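Local coordinates for protein terminal oxygenase component of carbazole 1,9a-dioxygenase (PDB 3GCF) that probably dihydroxylates carbazole at an angular position, using electrons passed from a ferredoxin through its Rieske [2Fe-2S] cluster to a mononuclear iron, at residues S200-P212 against L251-A263. Residues are numbered along the deposited sequence; the frame is centred on the assembly and turned at random.
Sequences SGNRLAFPYGFVP and LSAELTGEEKKVA
Lys260 lies across Asn202 at about a right angle, its chain extended so that NZ reaches the side-chain carbonyl, 2.8 Å from Asn202 OD1 and tilted 28° out of the amide plane. Asp281 pairs with the same ammonium and also accepts from Asn202 ND2, tying lysine and amide into one polar cluster. The backbones meet here too: Lys260 N donates to Arg203 O, and Ala205 N returns a straight bond (170°) to Lys260 O at 3.0 Å, a single beta bridge centred on Leu204 and Lys260. With an alanine here in place of Lys260, Asp281 would probably lose this positive partner and Asn202 OD1 this donor. Arg203, at positive phi, is the C-prime residue of the Schellman motif that ends helix 197-201; a bend at chi3 (-73°) helps bring NH2 to 3.4 Å from Lys260 CE, while NH1 is modelled implausibly close to Glu258 O, a doubtful detail. All this belongs to the catalytic domain of a Rieske oxygenase, where the loop that follows strand 248-252 folds back over the chain leading away from the iron ligands His189 and His193. Next to the bridge, Leu204 CD2 packs on Val262 CG1 at 3.9 Å, and Val262 CG2 sits at the edge of the Phe206 ring, which in turn nears the His193 side chain. Farther along, Tyr208 turns its ring edge to Leu251 O and Ser252 N; OH abuts Ser252 C at 2.9 Å, its angles to nearby backbone polar atoms poor for hydrogen bonding. A water ties Leu204 O and Phe206 N to Glu254 O, and Lys261 NZ donates to Ala205 O at 2.9 Å.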
# COMPACT_ATOMS: atom_id res chain seq x y z
N SER A 200 -32.26 -23.09 3.55
CA SER A 200 -33.21 -24.02 2.95
C SER A 200 -32.45 -25.30 2.62
O SER A 200 -33.00 -26.40 2.66
CB SER A 200 -33.85 -23.41 1.69
OG SER A 200 -32.87 -23.14 0.70
N GLY A 201 -31.16 -25.15 2.33
CA GLY A 201 -30.34 -26.31 2.00
C GLY A 201 -30.41 -27.42 3.04
O GLY A 201 -30.45 -28.60 2.69
N ASN A 202 -30.43 -27.06 4.32
CA ASN A 202 -30.49 -28.06 5.37
C ASN A 202 -31.81 -27.99 6.15
O ASN A 202 -31.89 -28.41 7.29
CB ASN A 202 -29.29 -27.91 6.32
CG ASN A 202 -29.07 -29.15 7.18
OD1 ASN A 202 -29.31 -30.27 6.74
ND2 ASN A 202 -28.58 -28.95 8.40
N ARG A 203 -32.84 -27.44 5.50
CA ARG A 203 -34.18 -27.33 6.09
C ARG A 203 -34.18 -26.77 7.49
O ARG A 203 -34.87 -27.27 8.37
CB ARG A 203 -34.87 -28.70 6.11
CG ARG A 203 -35.13 -29.29 4.74
CD ARG A 203 -35.87 -30.63 4.83
NE ARG A 203 -35.02 -31.72 5.32
CZ ARG A 203 -35.19 -32.35 6.48
NH1 ARG A 203 -36.17 -32.01 7.30
NH2 ARG A 203 -34.36 -33.34 6.81
N LEU A 204 -33.41 -25.71 7.70
CA LEU A 204 -33.31 -25.11 9.02
C LEU A 204 -34.43 -24.15 9.38
O LEU A 204 -34.91 -23.39 8.54
CB LEU A 204 -31.99 -24.33 9.15
CG LEU A 204 -30.65 -25.00 8.85
CD1 LEU A 204 -29.53 -23.99 9.16
CD2 LEU A 204 -30.49 -26.26 9.70
N ALA A 205 -34.87 -24.22 10.64
CA ALA A 205 -35.87 -23.29 11.14
C ALA A 205 -34.86 -22.29 11.69
O ALA A 205 -34.32 -22.48 12.78
CB ALA A 205 -36.67 -23.92 12.28
N PHE A 206 -34.58 -21.24 10.93
CA PHE A 206 -33.57 -20.28 11.35
C PHE A 206 -34.12 -18.89 11.57
O PHE A 206 -34.61 -18.25 10.63
CB PHE A 206 -32.45 -20.25 10.31
CG PHE A 206 -31.14 -19.76 10.84
CD1 PHE A 206 -30.45 -20.50 11.80
CD2 PHE A 206 -30.58 -18.58 10.37
CE1 PHE A 206 -29.23 -20.05 12.29
CE2 PHE A 206 -29.36 -18.13 10.86
CZ PHE A 206 -28.68 -18.87 11.82
N PRO A 207 -34.04 -18.38 12.81
CA PRO A 207 -34.55 -17.05 13.12
C PRO A 207 -33.64 -15.92 12.67
O PRO A 207 -32.48 -16.15 12.30
CB PRO A 207 -34.71 -17.10 14.64
CG PRO A 207 -33.52 -17.91 15.04
CD PRO A 207 -33.49 -19.04 14.01
N TYR A 208 -34.16 -14.69 12.68
CA TYR A 208 -33.40 -13.52 12.30
C TYR A 208 -32.54 -13.06 13.47
O TYR A 208 -31.62 -12.25 13.30
CB TYR A 208 -34.33 -12.38 11.87
CG TYR A 208 -35.12 -12.68 10.61
CD1 TYR A 208 -34.52 -13.31 9.53
CD2 TYR A 208 -36.46 -12.31 10.50
CE1 TYR A 208 -35.23 -13.58 8.36
CE2 TYR A 208 -37.18 -12.58 9.33
CZ TYR A 208 -36.56 -13.21 8.27
OH TYR A 208 -37.26 -13.50 7.12
N GLY A 209 -32.85 -13.57 14.65
CA GLY A 209 -32.09 -13.21 15.84
C GLY A 209 -32.63 -13.86 17.11
O GLY A 209 -33.74 -14.38 17.13
N PHE A 210 -31.82 -13.83 18.16
CA PHE A 210 -32.20 -14.38 19.46
C PHE A 210 -32.09 -13.23 20.46
O PHE A 210 -31.04 -12.60 20.57
CB PHE A 210 -31.24 -15.49 19.90
CG PHE A 210 -31.34 -16.74 19.08
CD1 PHE A 210 -32.32 -17.69 19.35
CD2 PHE A 210 -30.43 -16.98 18.05
CE1 PHE A 210 -32.39 -18.87 18.60
CE2 PHE A 210 -30.49 -18.15 17.30
CZ PHE A 210 -31.48 -19.10 17.58
N VAL A 211 -33.17 -12.96 21.19
CA VAL A 211 -33.18 -11.89 22.17
C VAL A 211 -33.30 -12.46 23.58
O VAL A 211 -34.20 -13.27 23.85
CB VAL A 211 -34.36 -10.93 21.90
CG1 VAL A 211 -34.38 -9.81 22.95
CG2 VAL A 211 -34.24 -10.34 20.50
N PRO A 212 -32.40 -12.06 24.50
CA PRO A 212 -32.44 -12.54 25.89
C PRO A 212 -33.84 -12.36 26.45
O PRO A 212 -34.39 -11.25 26.40
CB PRO A 212 -31.41 -11.65 26.59
CG PRO A 212 -30.43 -11.34 25.49
CD PRO A 212 -31.32 -11.07 24.31
N LEU A 251 -40.55 -9.12 6.48
CA LEU A 251 -39.73 -10.30 6.25
C LEU A 251 -40.16 -11.41 7.21
O LEU A 251 -40.47 -11.14 8.37
CB LEU A 251 -38.26 -9.94 6.51
CG LEU A 251 -37.14 -10.16 5.49
CD1 LEU A 251 -37.52 -9.70 4.10
CD2 LEU A 251 -35.91 -9.39 5.99
N SER A 252 -40.18 -12.65 6.74
CA SER A 252 -40.55 -13.77 7.60
C SER A 252 -39.78 -15.02 7.19
O SER A 252 -39.67 -15.34 6.01
CB SER A 252 -42.05 -14.04 7.55
OG SER A 252 -42.48 -14.23 6.22
N ALA A 253 -39.24 -15.73 8.18
CA ALA A 253 -38.48 -16.93 7.91
C ALA A 253 -39.43 -18.04 7.50
O ALA A 253 -40.61 -18.00 7.82
CB ALA A 253 -37.68 -17.34 9.15
N GLU A 254 -38.91 -19.03 6.79
CA GLU A 254 -39.74 -20.14 6.36
C GLU A 254 -39.85 -21.17 7.48
O GLU A 254 -38.87 -21.79 7.88
CB GLU A 254 -39.14 -20.79 5.11
CG GLU A 254 -40.04 -21.83 4.46
CD GLU A 254 -41.06 -21.22 3.51
OE1 GLU A 254 -41.63 -20.15 3.83
OE2 GLU A 254 -41.30 -21.82 2.44
N LEU A 255 -41.07 -21.34 7.99
CA LEU A 255 -41.36 -22.31 9.05
C LEU A 255 -42.47 -23.18 8.48
O LEU A 255 -43.65 -22.89 8.64
CB LEU A 255 -41.84 -21.60 10.31
CG LEU A 255 -40.80 -21.34 11.41
CD1 LEU A 255 -39.49 -20.88 10.81
CD2 LEU A 255 -41.35 -20.30 12.38
N THR A 256 -42.07 -24.25 7.81
CA THR A 256 -43.04 -25.14 7.20
C THR A 256 -42.63 -26.60 7.35
O THR A 256 -41.70 -27.06 6.69
CB THR A 256 -43.24 -24.77 5.70
OG1 THR A 256 -44.23 -25.64 5.12
CG2 THR A 256 -41.94 -24.90 4.92
N GLY A 257 -43.32 -27.28 8.26
CA GLY A 257 -43.10 -28.69 8.56
C GLY A 257 -41.93 -29.36 9.25
O GLY A 257 -41.60 -29.08 10.40
N GLU A 258 -41.25 -30.23 8.51
CA GLU A 258 -40.09 -30.95 9.03
C GLU A 258 -38.77 -30.20 8.83
O GLU A 258 -37.99 -30.52 7.92
CB GLU A 258 -40.00 -32.34 8.40
CG GLU A 258 -41.34 -33.02 8.19
CD GLU A 258 -41.72 -33.93 9.34
OE1 GLU A 258 -41.95 -33.42 10.46
OE2 GLU A 258 -41.78 -35.16 9.14
N GLU A 259 -38.50 -29.23 9.70
CA GLU A 259 -37.25 -28.48 9.67
C GLU A 259 -36.34 -28.86 10.84
O GLU A 259 -36.81 -29.36 11.86
CB GLU A 259 -37.52 -26.98 9.67
CG GLU A 259 -38.42 -26.50 8.54
CD GLU A 259 -38.53 -24.99 8.48
OE1 GLU A 259 -38.93 -24.38 9.49
OE2 GLU A 259 -38.22 -24.41 7.42
N LYS A 260 -35.05 -28.61 10.68
CA LYS A 260 -34.07 -28.91 11.71
C LYS A 260 -33.83 -27.75 12.65
O LYS A 260 -33.89 -26.58 12.25
CB LYS A 260 -32.75 -29.34 11.06
CG LYS A 260 -32.89 -30.53 10.12
CD LYS A 260 -31.55 -30.92 9.51
CE LYS A 260 -31.71 -32.01 8.47
NZ LYS A 260 -30.39 -32.47 7.99
N LYS A 261 -33.55 -28.07 13.91
CA LYS A 261 -33.29 -27.07 14.92
C LYS A 261 -31.81 -27.08 15.26
O LYS A 261 -31.23 -28.13 15.55
CB LYS A 261 -34.12 -27.38 16.18
CG LYS A 261 -34.00 -26.34 17.29
CD LYS A 261 -34.79 -25.06 17.00
CE LYS A 261 -34.13 -24.20 15.91
NZ LYS A 261 -34.98 -23.03 15.54
N VAL A 262 -31.18 -25.91 15.23
CA VAL A 262 -29.77 -25.81 15.54
C VAL A 262 -29.53 -24.66 16.50
O VAL A 262 -30.46 -23.97 16.89
CB VAL A 262 -28.93 -25.61 14.25
CG1 VAL A 262 -29.12 -26.82 13.32
CG2 VAL A 262 -29.32 -24.31 13.55
N ALA A 263 -28.27 -24.47 16.89
CA ALA A 263 -27.92 -23.39 17.80
C ALA A 263 -28.81 -23.34 19.05
O ALA A 263 -29.50 -22.35 19.30
CB ALA A 263 -27.97 -22.04 17.06
O HOH W 1 -36.13 -21.11 8.25